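Side-chain contacts in transcriptional regulator, HTH_3 family (Vibrio cholerae, PDB 1Y9Q), which probably binds DNA as a transcription factor of the helix-turn-helix type, and carries a cupin domain that holds zinc and D-methionine: residues T55-A60 against A65-F70; H162-V167 against A171-I176. One frame throughout, in Å; residues are numbered along the deposited sequence.

Contact 1 (T55-A60 against A65-F70); sequences TLWKIA and ASFSAF. With MED (D-methionine), chain C.
W57 is sandwiched between F67 on one face of its indole and the bound D-methionine on the other. F67 lies against it in an offset stack, the two planes only 15° apart and the five-membered ring centroid of W57 4.5 Å from the ring centroid of F67. The overlap is uneven: F67 CD1 comes within 3.3 Å of W57 NE1, while F67 CB sits over the six-membered ring as a CH-pi contact. With its CG anti to the backbone N (chi1 -179°), F67 reaches straight back to the helix, and its far rim then meets L56, whose CD2 touches F67 CE1 at 3.7 Å. L56 CB fills the notch between the two phenylalanines, touching CE1 of each. F70 turns its edge to the helix: its CE1 lies 3.3 Å from L56 O, and I59 CG2 meets its CZ in the ring plane, 3.8 Å away. The A60 methyl rests against F70 CE1, obliquely to the ring. One backbone hydrogen bond joins the two segments, A65 N to A60 O at 2.9 Å and almost straight at 178°. On the ligand side, the D-methionine CA stands over the indole, and its SD is 3.3 Å from W57 NE1. The whole arrangement folds the loop after helix 53-63 back onto that helix, within the helix-turn-helix part of the protein. Helix 5-22 backs I59 and F70 through L16 and I12, whereas W57 faces the cupin, touching E105 and F107 of strand 104-111.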
# COMPACT_ATOMS: atom_id res chain seq x y z
N THR A 55 -3.10 -5.28 -9.50
CA THR A 55 -1.96 -5.77 -10.27
C THR A 55 -2.00 -5.17 -11.68
O THR A 55 -0.96 -4.80 -12.24
CB THR A 55 -1.95 -7.31 -10.34
OG1 THR A 55 -1.74 -7.84 -9.03
CG2 THR A 55 -0.84 -7.80 -11.25
N LEU A 56 -3.20 -5.09 -12.25
CA LEU A 56 -3.38 -4.51 -13.58
C LEU A 56 -2.84 -3.08 -13.61
O LEU A 56 -2.14 -2.70 -14.55
CB LEU A 56 -4.86 -4.49 -13.97
CG LEU A 56 -5.43 -5.69 -14.72
CD1 LEU A 56 -5.22 -6.94 -13.91
CD2 LEU A 56 -6.91 -5.46 -14.99
N TRP A 57 -3.19 -2.28 -12.61
CA TRP A 57 -2.71 -0.90 -12.57
C TRP A 57 -1.20 -0.88 -12.41
O TRP A 57 -0.51 -0.03 -12.98
CB TRP A 57 -3.36 -0.13 -11.41
CG TRP A 57 -4.71 0.41 -11.75
CD1 TRP A 57 -5.92 -0.18 -11.51
CD2 TRP A 57 -4.99 1.63 -12.45
NE1 TRP A 57 -6.94 0.60 -12.01
CE2 TRP A 57 -6.39 1.72 -12.59
CE3 TRP A 57 -4.19 2.66 -12.96
CZ2 TRP A 57 -7.01 2.80 -13.24
CZ3 TRP A 57 -4.81 3.74 -13.59
CH2 TRP A 57 -6.21 3.79 -13.73
N LYS A 58 -0.67 -1.82 -11.64
CA LYS A 58 0.76 -1.89 -11.42
C LYS A 58 1.47 -2.14 -12.76
O LYS A 58 2.48 -1.51 -13.06
CB LYS A 58 1.07 -3.00 -10.42
CG LYS A 58 2.45 -2.94 -9.83
CD LYS A 58 2.54 -3.81 -8.59
CE LYS A 58 3.92 -3.76 -8.00
NZ LYS A 58 4.03 -4.64 -6.81
N ILE A 59 0.93 -3.06 -13.55
CA ILE A 59 1.51 -3.39 -14.84
C ILE A 59 1.37 -2.23 -15.82
O ILE A 59 2.34 -1.84 -16.48
CB ILE A 59 0.84 -4.65 -15.44
CG1 ILE A 59 1.14 -5.86 -14.53
CG2 ILE A 59 1.35 -4.90 -16.85
CD1 ILE A 59 0.39 -7.13 -14.92
N ALA A 60 0.16 -1.68 -15.92
CA ALA A 60 -0.08 -0.55 -16.82
C ALA A 60 0.88 0.59 -16.49
O ALA A 60 1.48 1.19 -17.38
CB ALA A 60 -1.53 -0.07 -16.70
N ALA A 65 1.10 2.75 -19.76
CA ALA A 65 -0.11 2.55 -20.55
C ALA A 65 -1.31 2.88 -19.67
O ALA A 65 -1.20 2.94 -18.44
CB ALA A 65 -0.19 1.11 -21.02
N SER A 66 -2.46 3.09 -20.30
CA SER A 66 -3.67 3.40 -19.55
C SER A 66 -4.29 2.08 -19.12
O SER A 66 -3.93 1.02 -19.63
CB SER A 66 -4.65 4.14 -20.44
OG SER A 66 -5.04 3.31 -21.53
N PHE A 67 -5.23 2.14 -18.18
CA PHE A 67 -5.92 0.93 -17.71
C PHE A 67 -6.76 0.45 -18.91
O PHE A 67 -6.87 -0.75 -19.16
CB PHE A 67 -6.82 1.29 -16.53
CG PHE A 67 -7.57 0.12 -15.94
CD1 PHE A 67 -6.95 -0.76 -15.07
CD2 PHE A 67 -8.91 -0.09 -16.27
CE1 PHE A 67 -7.65 -1.84 -14.52
CE2 PHE A 67 -9.62 -1.16 -15.72
CZ PHE A 67 -8.99 -2.04 -14.85
N SER A 68 -7.31 1.41 -19.65
CA SER A 68 -8.13 1.11 -20.83
C SER A 68 -7.38 0.31 -21.89
O SER A 68 -7.99 -0.44 -22.64
CB SER A 68 -8.63 2.41 -21.47
OG SER A 68 -9.44 3.17 -20.60
N ALA A 69 -6.06 0.47 -21.94
CA ALA A 69 -5.23 -0.22 -22.92
C ALA A 69 -5.36 -1.74 -22.85
O ALA A 69 -5.12 -2.44 -23.84
CB ALA A 69 -3.77 0.19 -22.75
N PHE A 70 -5.72 -2.25 -21.67
CA PHE A 70 -5.87 -3.70 -21.51
C PHE A 70 -7.05 -4.27 -22.28
O PHE A 70 -7.20 -5.49 -22.38
CB PHE A 70 -6.02 -4.05 -20.02
CG PHE A 70 -4.72 -4.13 -19.29
CD1 PHE A 70 -4.43 -3.25 -18.25
CD2 PHE A 70 -3.76 -5.08 -19.65
CE1 PHE A 70 -3.21 -3.32 -17.57
CE2 PHE A 70 -2.54 -5.16 -18.97
CZ PHE A 70 -2.27 -4.28 -17.93
N MED C . -7.13 4.46 -9.83
CA MED C . -7.65 3.07 -9.69
C MED C . -6.87 2.30 -8.62
O MED C . -5.94 2.80 -7.98
CB MED C . -9.16 3.12 -9.36
CG MED C . -9.95 1.84 -9.19
SD MED C . -10.00 1.07 -10.84
CE MED C . -10.92 2.21 -11.77
OXT MED C . -7.16 1.13 -8.38

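Contact 2 (H162-V167 against A171-I176); sequences HGYAAV and AVFQNI. With ZN (zinc ion), chain B; MED (D-methionine), chain C.
Y164 and F173 make the aromatic contact, reaching toward each other from strands of two different sheets. Their planes are near parallel, 18° apart, but slid so far that the rings barely overlap; the centroids of the Y164 and F173 rings are 5.7 Å apart. What touches is a corner: F173 CZ meets Y164 CD2 at 3.8 Å. F173 is swung between its own backbone N and carbonyl carbon (chi1 64°), which aims the ring across the gap at the tyrosine. Aliphatic contact is confined to the end near the turn, where the methyls of A166 and A171 meet at 3.8 Å, CB to CB.

The strand axes pass 7.9 Å apart at 142°, too far for backbone pairing, and each strand bonds within its own sheet: Y164 pairs with Q117, for example. This is the cupin layout, two antiparallel sheets facing each other with side chains filling the space between and a metal site among them. I130 and M137 border the F173-Y164 pair, and L111 touches both A166 and F173.

Metal coordination occupies the other end. Zinc is bound by H162 NE2 and by Y164 OH, each at 2.2 Å, and H122 and E128 complete the protein ligands. The zinc lies at the edge of the tyrosine ring, in its plane. D-methionine chelates the same ion through its N at 2.2 Å and its O at 2.1 Å, giving six ligand atoms in all. The other nitrogen of the H162 ring, ND1, is hydrogen-bonded to Q160 O, which together with the zinc bond holds the turn of the imidazole. N175, on strand 171-178, lines the D-methionine pocket.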
# COMPACT_ATOMS: atom_id res chain seq x y z
N HIS A 162 -1.47 4.74 -2.55
CA HIS A 162 -2.76 5.34 -2.24
C HIS A 162 -3.80 4.25 -2.06
O HIS A 162 -3.48 3.07 -2.17
CB HIS A 162 -3.20 6.35 -3.33
CG HIS A 162 -3.37 5.75 -4.70
ND1 HIS A 162 -2.30 5.36 -5.48
CD2 HIS A 162 -4.48 5.53 -5.45
CE1 HIS A 162 -2.75 4.93 -6.65
NE2 HIS A 162 -4.07 5.02 -6.65
N GLY A 163 -5.03 4.65 -1.77
CA GLY A 163 -6.06 3.65 -1.58
C GLY A 163 -7.44 4.24 -1.41
O GLY A 163 -7.59 5.45 -1.27
N TYR A 164 -8.45 3.37 -1.43
CA TYR A 164 -9.84 3.78 -1.28
C TYR A 164 -10.53 2.81 -0.35
O TYR A 164 -10.26 1.62 -0.38
CB TYR A 164 -10.55 3.73 -2.64
CG TYR A 164 -9.68 4.15 -3.79
CD1 TYR A 164 -8.73 3.28 -4.32
CD2 TYR A 164 -9.78 5.43 -4.34
CE1 TYR A 164 -7.90 3.67 -5.38
CE2 TYR A 164 -8.96 5.83 -5.39
CZ TYR A 164 -8.03 4.94 -5.90
OH TYR A 164 -7.22 5.34 -6.93
N ALA A 165 -11.43 3.32 0.49
CA ALA A 165 -12.14 2.46 1.42
C ALA A 165 -13.55 2.97 1.68
O ALA A 165 -13.78 4.16 1.88
CB ALA A 165 -11.38 2.35 2.73
N ALA A 166 -14.51 2.05 1.66
CA ALA A 166 -15.89 2.39 1.94
C ALA A 166 -16.03 2.33 3.45
O ALA A 166 -15.67 1.33 4.07
CB ALA A 166 -16.82 1.39 1.28
N VAL A 167 -16.52 3.41 4.07
CA VAL A 167 -16.69 3.43 5.51
C VAL A 167 -18.08 2.89 5.81
O VAL A 167 -18.28 2.14 6.78
CB VAL A 167 -16.53 4.85 6.08
CG1 VAL A 167 -16.51 4.79 7.60
CG2 VAL A 167 -15.23 5.46 5.57
N ALA A 171 -20.41 2.37 -0.93
CA ALA A 171 -20.00 3.71 -1.31
C ALA A 171 -19.77 3.70 -2.81
O ALA A 171 -19.23 2.73 -3.35
CB ALA A 171 -18.74 4.12 -0.59
N VAL A 172 -20.20 4.76 -3.47
CA VAL A 172 -20.04 4.88 -4.91
C VAL A 172 -19.37 6.22 -5.17
O VAL A 172 -19.74 7.23 -4.55
CB VAL A 172 -21.40 4.86 -5.63
CG1 VAL A 172 -21.19 4.97 -7.14
CG2 VAL A 172 -22.15 3.58 -5.29
N PHE A 173 -18.38 6.24 -6.05
CA PHE A 173 -17.69 7.49 -6.35
C PHE A 173 -17.18 7.54 -7.78
O PHE A 173 -16.91 6.51 -8.39
CB PHE A 173 -16.52 7.69 -5.38
CG PHE A 173 -15.42 6.65 -5.49
CD1 PHE A 173 -14.25 6.93 -6.20
CD2 PHE A 173 -15.54 5.42 -4.84
CE1 PHE A 173 -13.22 5.99 -6.26
CE2 PHE A 173 -14.51 4.48 -4.90
CZ PHE A 173 -13.35 4.77 -5.62
N GLN A 174 -17.08 8.75 -8.31
CA GLN A 174 -16.56 8.92 -9.65
C GLN A 174 -15.06 9.08 -9.50
O GLN A 174 -14.59 9.79 -8.61
CB GLN A 174 -17.12 10.18 -10.32
CG GLN A 174 -16.56 10.36 -11.74
CD GLN A 174 -16.84 11.72 -12.32
OE1 GLN A 174 -16.36 12.74 -11.82
NE2 GLN A 174 -17.64 11.76 -13.39
N ASN A 175 -14.31 8.42 -10.37
CA ASN A 175 -12.86 8.51 -10.32
C ASN A 175 -12.34 8.95 -11.69
O ASN A 175 -12.52 8.24 -12.68
CB ASN A 175 -12.26 7.16 -9.92
CG ASN A 175 -10.74 7.19 -9.80
OD1 ASN A 175 -10.14 8.18 -9.37
ND2 ASN A 175 -10.11 6.08 -10.16
N ILE A 176 -11.72 10.12 -11.74
CA ILE A 176 -11.13 10.62 -12.99
C ILE A 176 -9.63 10.39 -12.87
O ILE A 176 -9.01 10.86 -11.91
CB ILE A 176 -11.38 12.13 -13.17
CG1 ILE A 176 -12.87 12.40 -13.37
CG2 ILE A 176 -10.56 12.65 -14.34
CD1 ILE A 176 -13.21 13.88 -13.33
ZN ZN B . -5.57 4.82 -8.30
N MED C . -7.13 4.46 -9.83
CA MED C . -7.65 3.07 -9.69
C MED C . -6.87 2.30 -8.62
O MED C . -5.94 2.80 -7.98
CB MED C . -9.16 3.12 -9.36
CG MED C . -9.95 1.84 -9.19
SD MED C . -10.00 1.07 -10.84
CE MED C . -10.92 2.21 -11.77
OXT MED C . -7.16 1.13 -8.38

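Contact 1 and contact 2 meet the same D-methionine from different parts of the protein. Their centres are about 18 Å apart and their nearest atoms about 5 Å, so they do not touch each other directly; the ligand bridges them. Contact 2 supplies two zinc ligands from residues 162-167 and N175 of the pocket from 171-176, while contact 1 supplies W57, whose side chain is about 5 Å from the zinc and about 3 Å from that of H122, nearest atoms in each case. The helix-turn-helix part therefore contributes a wall to the pocket of the cupin domain.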